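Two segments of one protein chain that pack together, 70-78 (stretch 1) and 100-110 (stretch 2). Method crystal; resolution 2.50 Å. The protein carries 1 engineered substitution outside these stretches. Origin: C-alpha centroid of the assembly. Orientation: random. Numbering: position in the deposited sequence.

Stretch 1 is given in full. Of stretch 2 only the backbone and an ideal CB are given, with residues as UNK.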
# COMPACT_ATOMS: atom_id res chain seq x y z
N ILE A 70 -9.48 2.26 21.20
CA ILE A 70 -8.68 3.47 20.95
C ILE A 70 -9.05 3.98 19.55
O ILE A 70 -8.87 3.26 18.57
CB ILE A 70 -7.15 3.23 21.14
CG1 ILE A 70 -6.88 2.56 22.50
CG2 ILE A 70 -6.38 4.56 20.99
CD1 ILE A 70 -5.72 1.65 22.48
N ILE A 71 -9.67 5.17 19.48
CA ILE A 71 -10.13 5.73 18.22
C ILE A 71 -9.13 6.75 17.73
O ILE A 71 -8.81 7.69 18.45
CB ILE A 71 -11.59 6.30 18.29
CG1 ILE A 71 -12.59 5.23 18.82
CG2 ILE A 71 -12.04 6.86 16.91
CD1 ILE A 71 -14.02 5.74 19.04
N ASP A 72 -8.63 6.57 16.50
CA ASP A 72 -7.67 7.47 15.86
C ASP A 72 -8.29 8.84 15.55
O ASP A 72 -9.47 8.90 15.17
CB ASP A 72 -7.11 6.82 14.58
CG ASP A 72 -6.28 5.56 14.83
OD1 ASP A 72 -5.87 5.31 16.02
OD2 ASP A 72 -6.05 4.79 13.85
N PHE A 73 -7.52 9.93 15.76
CA PHE A 73 -8.02 11.27 15.45
C PHE A 73 -7.96 11.38 13.92
O PHE A 73 -6.88 11.42 13.33
CB PHE A 73 -7.22 12.35 16.16
CG PHE A 73 -7.76 13.74 15.93
CD1 PHE A 73 -8.76 14.25 16.74
CD2 PHE A 73 -7.29 14.53 14.87
CE1 PHE A 73 -9.29 15.54 16.51
CE2 PHE A 73 -7.81 15.80 14.64
CZ PHE A 73 -8.82 16.30 15.45
N SER A 74 -9.12 11.34 13.29
CA SER A 74 -9.28 11.31 11.83
C SER A 74 -9.62 12.63 11.17
O SER A 74 -9.97 13.56 11.85
CB SER A 74 -10.33 10.27 11.46
OG SER A 74 -11.51 10.55 12.20
N ALA A 75 -9.55 12.68 9.85
CA ALA A 75 -9.85 13.84 9.03
C ALA A 75 -11.27 14.39 9.26
O ALA A 75 -11.45 15.60 9.19
CB ALA A 75 -9.62 13.53 7.57
N LYS A 76 -12.25 13.52 9.58
CA LYS A 76 -13.61 13.96 9.84
C LYS A 76 -13.73 14.87 11.07
O LYS A 76 -14.60 15.74 11.07
CB LYS A 76 -14.62 12.80 9.88
CG LYS A 76 -14.49 11.83 11.04
CD LYS A 76 -15.81 11.15 11.35
CE LYS A 76 -15.62 10.02 12.33
NZ LYS A 76 -16.89 9.30 12.59
N CYS A 77 -12.81 14.74 12.05
CA CYS A 77 -12.78 15.57 13.28
C CYS A 77 -12.30 16.98 13.05
O CYS A 77 -12.66 17.87 13.81
CB CYS A 77 -11.97 14.90 14.37
SG CYS A 77 -12.31 13.15 14.59
N THR A 78 -11.42 17.15 12.05
CA THR A 78 -10.78 18.42 11.71
C THR A 78 -11.74 19.61 11.47
O THR A 78 -11.45 20.72 11.95
CB THR A 78 -9.75 18.21 10.59
OG1 THR A 78 -10.44 17.95 9.36
CG2 THR A 78 -8.79 17.08 10.89
N UNK A 100 -9.44 20.66 23.42
CA UNK A 100 -10.14 21.14 22.22
C UNK A 100 -10.18 19.98 21.14
O UNK A 100 -11.23 19.73 20.55
CB UNK A 100 -9.44 22.38 21.67
N UNK A 101 -9.06 19.26 20.95
CA UNK A 101 -8.96 18.14 20.01
C UNK A 101 -9.84 16.98 20.47
O UNK A 101 -10.56 16.39 19.67
CB UNK A 101 -7.51 17.68 19.87
N UNK A 102 -9.79 16.67 21.79
CA UNK A 102 -10.55 15.63 22.46
C UNK A 102 -12.04 15.88 22.29
O UNK A 102 -12.75 14.94 21.92
CB UNK A 102 -10.18 15.56 23.94
N UNK A 103 -12.51 17.13 22.53
CA UNK A 103 -13.91 17.57 22.42
C UNK A 103 -14.41 17.47 20.99
O UNK A 103 -15.49 16.93 20.75
CB UNK A 103 -14.06 19.01 22.92
N UNK A 104 -13.57 17.93 20.02
CA UNK A 104 -13.82 17.89 18.57
C UNK A 104 -14.09 16.47 18.11
O UNK A 104 -14.95 16.24 17.28
CB UNK A 104 -12.63 18.47 17.80
N UNK A 105 -13.29 15.53 18.65
CA UNK A 105 -13.32 14.10 18.37
C UNK A 105 -14.64 13.49 18.84
O UNK A 105 -15.25 12.77 18.05
CB UNK A 105 -12.14 13.40 19.04
N UNK A 106 -15.10 13.80 20.08
CA UNK A 106 -16.40 13.33 20.58
C UNK A 106 -17.53 13.89 19.70
O UNK A 106 -18.43 13.14 19.32
CB UNK A 106 -16.60 13.75 22.04
N UNK A 107 -17.46 15.18 19.32
CA UNK A 107 -18.45 15.82 18.46
C UNK A 107 -18.51 15.09 17.11
O UNK A 107 -19.60 14.72 16.67
CB UNK A 107 -18.12 17.30 18.26
N UNK A 108 -17.35 14.86 16.48
CA UNK A 108 -17.23 14.18 15.19
C UNK A 108 -17.73 12.73 15.20
O UNK A 108 -18.22 12.26 14.17
CB UNK A 108 -15.77 14.20 14.74
N UNK A 109 -17.60 12.03 16.35
CA UNK A 109 -18.07 10.65 16.50
C UNK A 109 -19.52 10.57 17.02
O UNK A 109 -20.09 9.48 17.11
CB UNK A 109 -17.14 9.89 17.45
N UNK A 110 -20.11 11.73 17.36
CA UNK A 110 -21.45 11.87 17.95
C UNK A 110 -21.52 11.07 19.26
O UNK A 110 -22.46 10.34 19.51
CB UNK A 110 -22.53 11.40 16.97

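Stretch 2 is helical for most of its length and packs against the end of a strand and the residues that follow it in stretch 1. At position 100 no atom of stretch 1 lies within 5.5 Å of the ideal CB, so stretch 1 sets no preference; the residue is Leu100.

Position 101 points sideways, with its ideal CB 4.4 Å from Phe73 CE1. An apolar chain long enough to reach the ring would suit, whether leucine, isoleucine or methionine. It is Leu101, whose CD2 lies 3.6 Å from Phe73 CZ; independently of the side chain, the backbone atom Leu101 O lies at the ring edge, 3.5 Å from Phe73 CE1.

Positions 102 and 103 find nothing of stretch 1 near their ideal CB atoms, and many residues would serve; they are Ile102 and Ala103.

Position 104 points toward stretch 1, with its ideal CB 4.0 Å from Cys77 O and 4.6 Å from Phe73 CE1. Such proximity favors a small residue, alanine or serine; glycine would fit but is poor within a helix. Ser104 is found, and its OG turns back along the helix to donate a hydrogen bond to Leu100 O (2.7 Å).

Position 105 starts sideways, near Phe73 CD1 (4.2 Å from the ideal CB) and Cys77 SG (4.5 Å). Farther off, within reach of a longer side chain, are Ile71 O and Asp72 O, so a flat or long side chain with some polarity would fit, such as histidine or glutamine. His105, with chi1 t, extends into this space. The edge of Phe73 meets its face, the ring centroids 5.5 Å apart and the planes at 83°, and Cys77 SG approaches obliquely, 3.3 Å from His105 CD2. At the ring edge, His105 CE1 is 3.2 Å from Ile71 O.

Positions 106 and 107 have no nearby atoms of stretch 1 to constrain them; they carry Ala106 and Ile107.

Position 108 points toward stretch 1 at the closest CA approach, 5.0 Å between its CA and Cys77 CA. With the ideal CB just 3.6 Å from Cys77 CA, alanine suits best; glycine would fit but at a cost to the helix. Ala108 places its CB 3.7 Å from Cys77 SG.

At position 109 the CA-to-CB bond points sideways, the ideal CB 4.9 Å from Lys76 NZ, an invitation to glutamate, or neutral glutamine, which could offer an oxygen to Lys76 NZ but no salt bridge. Glu109 folds with chi1 and chi2 both m, and OE1 accepts a salt-bridged hydrogen bond from Lys76 NZ at 2.9 Å. Glu109 OE2 lies 3.4 Å from Ile71 CG2 and accepts a weak hydrogen bond from His105 NE2 (3.4 Å).

Position 110 has positive phi (57°) in a Schellman motif, which favors glycine or asparagine; it is Asn110, clear of stretch 1.

Stretch 2 100-110: LLIASHAIAEN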
# COMPACT_ATOMS: atom_id res chain seq x y z
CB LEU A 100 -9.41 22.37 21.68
CG LEU A 100 -10.22 23.53 21.09
CD1 LEU A 100 -11.60 23.63 21.69
CD2 LEU A 100 -9.53 24.85 21.35
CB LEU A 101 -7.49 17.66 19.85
CG LEU A 101 -6.55 18.57 19.01
CD1 LEU A 101 -5.12 18.22 19.23
CD2 LEU A 101 -6.81 18.41 17.53
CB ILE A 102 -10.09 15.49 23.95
CG1 ILE A 102 -8.70 14.82 24.01
CG2 ILE A 102 -11.10 14.66 24.79
CD1 ILE A 102 -7.77 15.32 25.15
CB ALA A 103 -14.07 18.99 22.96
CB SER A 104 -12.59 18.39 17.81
OG SER A 104 -12.35 19.74 18.14
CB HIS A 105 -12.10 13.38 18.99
CG HIS A 105 -11.79 12.07 18.34
ND1 HIS A 105 -10.67 11.35 18.69
CD2 HIS A 105 -12.47 11.38 17.39
CE1 HIS A 105 -10.69 10.26 17.94
NE2 HIS A 105 -11.74 10.25 17.13
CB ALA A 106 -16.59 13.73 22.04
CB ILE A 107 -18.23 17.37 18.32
CG1 ILE A 107 -18.47 18.11 19.64
CG2 ILE A 107 -19.14 17.97 17.24
CD1 ILE A 107 -17.82 19.50 19.76
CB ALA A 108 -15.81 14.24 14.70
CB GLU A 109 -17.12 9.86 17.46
CG GLU A 109 -15.68 9.68 16.99
CD GLU A 109 -15.39 8.90 15.72
OE1 GLU A 109 -16.31 8.23 15.21
OE2 GLU A 109 -14.23 8.94 15.25
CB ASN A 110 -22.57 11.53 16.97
CG ASN A 110 -23.75 12.42 17.20
OD1 ASN A 110 -24.49 12.28 18.19
ND2 ASN A 110 -23.88 13.43 16.35
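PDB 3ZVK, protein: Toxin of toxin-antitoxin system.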